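Side-chain contact in enoyl-CoA hydratase/isomerase (Mycobacterium abscessus, PDB 3QXZ), which probably acts on enoyl-CoA thioesters as a hydratase or isomerase of the crotonase family, in fatty acid metabolism: residues A180-P185 and L190-R195. Sequence-based numbering, arbitrary orientation.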
ATOM      1  N   ALA A 180       7.590  -8.838   0.110  1.00  7.21           N
ATOM      2  CA  ALA A 180       7.939 -10.036   0.875  1.00  8.50           C
ATOM      3  C   ALA A 180       7.942  -9.723   2.351  1.00  8.31           C
ATOM      4  O   ALA A 180       8.181  -8.583   2.771  1.00  9.08           O
ATOM      5  CB  ALA A 180       9.324 -10.560   0.440  1.00  9.37           C
ATOM      6  N   ASN A 181       7.702 -10.755   3.150  1.00  8.34           N
ATOM      7  CA  ASN A 181       7.657 -10.625   4.595  1.00  8.21           C
ATOM      8  C   ASN A 181       9.024 -10.672   5.238  1.00  9.35           C
ATOM      9  O   ASN A 181       9.258 -10.031   6.260  1.00 11.51           O
ATOM     10  CB  ASN A 181       6.737 -11.702   5.186  1.00  8.48           C
ATOM     11  CG  ASN A 181       5.335 -11.577   4.670  1.00  7.09           C
ATOM     12  OD1 ASN A 181       5.040 -11.913   3.517  1.00  8.03           O
ATOM     13  ND2 ASN A 181       4.456 -11.050   5.524  1.00  7.89           N
ATOM     14  N   ARG A 182       9.904 -11.467   4.655  1.00  9.61           N
ATOM     15  CA  ARG A 182      11.214 -11.737   5.238  1.00 10.21           C
ATOM     16  C   ARG A 182      12.143 -12.222   4.144  1.00 10.18           C
ATOM     17  O   ARG A 182      11.697 -12.832   3.155  1.00  9.68           O
ATOM     18  CB  ARG A 182      11.085 -12.820   6.335  1.00 11.88           C
ATOM     19  CG  ARG A 182      12.353 -13.027   7.185  1.00 13.56           C
ATOM     20  CD  ARG A 182      12.118 -14.036   8.282  1.00 18.98           C
ATOM     21  NE  ARG A 182      13.248 -14.027   9.206  1.00 22.96           N
ATOM     22  CZ  ARG A 182      13.431 -14.919  10.176  1.00 24.79           C
ATOM     23  NH1 ARG A 182      12.554 -15.904  10.351  1.00 24.72           N
ATOM     24  NH2 ARG A 182      14.501 -14.827  10.966  1.00 25.30           N
ATOM     25  N   CYS A 183      13.437 -11.961   4.327  1.00 10.26           N
ATOM     26  CA  CYS A 183      14.437 -12.599   3.492  1.00 12.58           C
ATOM     27  C   CYS A 183      15.492 -13.300   4.347  1.00 12.07           C
ATOM     28  O   CYS A 183      15.786 -12.866   5.470  1.00 12.74           O
ATOM     29  CB  CYS A 183      15.062 -11.625   2.493  1.00 13.48           C
ATOM     30  SG  CYS A 183      15.931 -10.272   3.199  1.00 18.94           S
ATOM     31  N   LEU A 184      15.975 -14.414   3.825  1.00 11.97           N
ATOM     32  CA  LEU A 184      16.915 -15.288   4.536  1.00 13.10           C
ATOM     33  C   LEU A 184      17.845 -15.933   3.542  1.00 13.77           C
ATOM     34  O   LEU A 184      17.548 -15.987   2.351  1.00 13.04           O
ATOM     35  CB  LEU A 184      16.157 -16.406   5.270  1.00 13.18           C
ATOM     36  CG  LEU A 184      15.351 -15.993   6.493  1.00 14.41           C
ATOM     37  CD1 LEU A 184      14.439 -17.127   6.922  1.00 16.30           C
ATOM     38  CD2 LEU A 184      16.284 -15.575   7.637  1.00 16.13           C
ATOM     39  N   PRO A 185      18.977 -16.468   4.027  1.00 14.57           N
ATOM     40  CA  PRO A 185      19.776 -17.308   3.149  1.00 14.72           C
ATOM     41  C   PRO A 185      18.902 -18.429   2.596  1.00 14.40           C
ATOM     42  O   PRO A 185      18.022 -18.948   3.309  1.00 14.35           O
ATOM     43  CB  PRO A 185      20.847 -17.875   4.087  1.00 15.55           C
ATOM     44  CG  PRO A 185      20.989 -16.822   5.133  1.00 15.04           C
ATOM     45  CD  PRO A 185      19.578 -16.329   5.368  1.00 15.20           C
ATOM     46  N   LEU A 190      12.839 -22.491   3.524  1.00 13.14           N
ATOM     47  CA  LEU A 190      11.784 -23.473   3.706  1.00 13.10           C
ATOM     48  C   LEU A 190      11.544 -23.775   5.180  1.00 13.33           C
ATOM     49  O   LEU A 190      10.401 -23.849   5.625  1.00 13.04           O
ATOM     50  CB  LEU A 190      12.068 -24.754   2.908  1.00 13.43           C
ATOM     51  CG  LEU A 190      11.004 -25.861   3.002  1.00 14.54           C
ATOM     52  CD1 LEU A 190       9.574 -25.387   2.639  1.00 14.35           C
ATOM     53  CD2 LEU A 190      11.436 -27.066   2.135  1.00 14.62           C
ATOM     54  N   GLY A 191      12.620 -23.940   5.955  1.00 13.94           N
ATOM     55  CA  GLY A 191      12.492 -24.193   7.386  1.00 14.01           C
ATOM     56  C   GLY A 191      11.752 -23.077   8.106  1.00 13.25           C
ATOM     57  O   GLY A 191      10.945 -23.340   8.996  1.00 13.76           O
ATOM     58  N   ALA A 192      12.021 -21.823   7.732  1.00 12.77           N
ATOM     59  CA  ALA A 192      11.307 -20.705   8.351  1.00 12.77           C
ATOM     60  C   ALA A 192       9.820 -20.738   7.987  1.00 11.66           C
ATOM     61  O   ALA A 192       8.960 -20.502   8.835  1.00 11.80           O
ATOM     62  CB  ALA A 192      11.923 -19.365   7.946  1.00 12.83           C
ATOM     63  N   ALA A 193       9.517 -21.041   6.729  1.00 11.80           N
ATOM     64  CA  ALA A 193       8.128 -21.141   6.292  1.00 11.58           C
ATOM     65  C   ALA A 193       7.388 -22.260   7.050  1.00 11.65           C
ATOM     66  O   ALA A 193       6.239 -22.089   7.482  1.00 11.19           O
ATOM     67  CB  ALA A 193       8.060 -21.354   4.786  1.00 12.18           C
ATOM     68  N   LEU A 194       8.060 -23.394   7.236  1.00 11.57           N
ATOM     69  CA  LEU A 194       7.481 -24.529   7.969  1.00 12.26           C
ATOM     70  C   LEU A 194       7.255 -24.206   9.449  1.00 11.80           C
ATOM     71  O   LEU A 194       6.218 -24.580  10.014  1.00 12.74           O
ATOM     72  CB  LEU A 194       8.324 -25.811   7.793  1.00 13.26           C
ATOM     73  CG  LEU A 194       8.326 -26.375   6.374  1.00 14.52           C
ATOM     74  CD1 LEU A 194       9.347 -27.480   6.209  1.00 16.81           C
ATOM     75  CD2 LEU A 194       6.960 -26.871   5.983  1.00 18.63           C
ATOM     76  N   ARG A 195       8.185 -23.492  10.082  1.00 12.32           N
ATOM     77  CA  ARG A 195       7.972 -23.099  11.481  1.00 13.12           C
ATOM     78  C   ARG A 195       6.740 -22.199  11.596  1.00 12.64           C
ATOM     79  O   ARG A 195       5.927 -22.346  12.527  1.00 12.66           O
ATOM     80  CB  ARG A 195       9.210 -22.407  12.067  1.00 14.06           C
ATOM     81  CG  ARG A 195      10.338 -23.401  12.444  1.00 17.61           C
ATOM     82  CD  ARG A 195      11.480 -22.747  13.239  1.00 22.46           C
ATOM     83  NE  ARG A 195      12.124 -21.642  12.520  1.00 24.15           N
ATOM     84  CZ  ARG A 195      13.065 -21.785  11.586  1.00 24.86           C
ATOM     85  NH1 ARG A 195      13.502 -22.993  11.245  1.00 26.21           N
ATOM     86  NH2 ARG A 195      13.571 -20.711  10.996  1.00 24.61           N
TER
HETATM   87  O   HOH W   1      11.824 -18.613  12.096  1.00 33.28           O
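Leu184 holds CG beside its backbone N and anti to the carbonyl carbon (chi1 -71°), which turns CD1 onto Ala192 of the helix. Arg182 comes near the Ala192 methyl, CB, in a fully extended form, CG lying opposite the backbone N (chi1 -170°) and the later torsions also staying near 180°. Leu184 CD1 meets Ala192 CB at 3.5 Å, and this apolar touch is the heart of a small contact. Arg182 NH1 lies 4.3 Å from Ala192 CB, approaching it obliquely. The other methyl of Leu184, CD2, sits 3.5 Å above one face of the Arg182 guanidinium, offset toward its rim. The leucine thus packs against both the helix and Arg182, two residues earlier on the strand.

Arg195 folds back over its own helix turn. One face of its guanidinium lies over Gly191 O and Ala192 CA, both offset toward its rim. A water joins the two arginines, lying in the plane of each guanidinium at its edge. It accepts a hydrogen bond from Arg195 NH2 at 2.9 Å and a weak one from Arg182 NH1 at 3.3 Å. The two like charges stay apart, with NH1 of Arg182 5.0 Å from NH2 of Arg195; the water between them probably eases their repulsion.

Strand 182-184 is the last strand of the main sheet within this chain, and the chain passes through Pro185 into helix 186-203. This strand-to-helix turn packs the helix back on the sheet of the crotonase-like core: Leu184 and Ala192 both touch Ile124 of strand 122-126, and Ala193 reaches strand 101-105. Cys183 instead packs against helix 171-177.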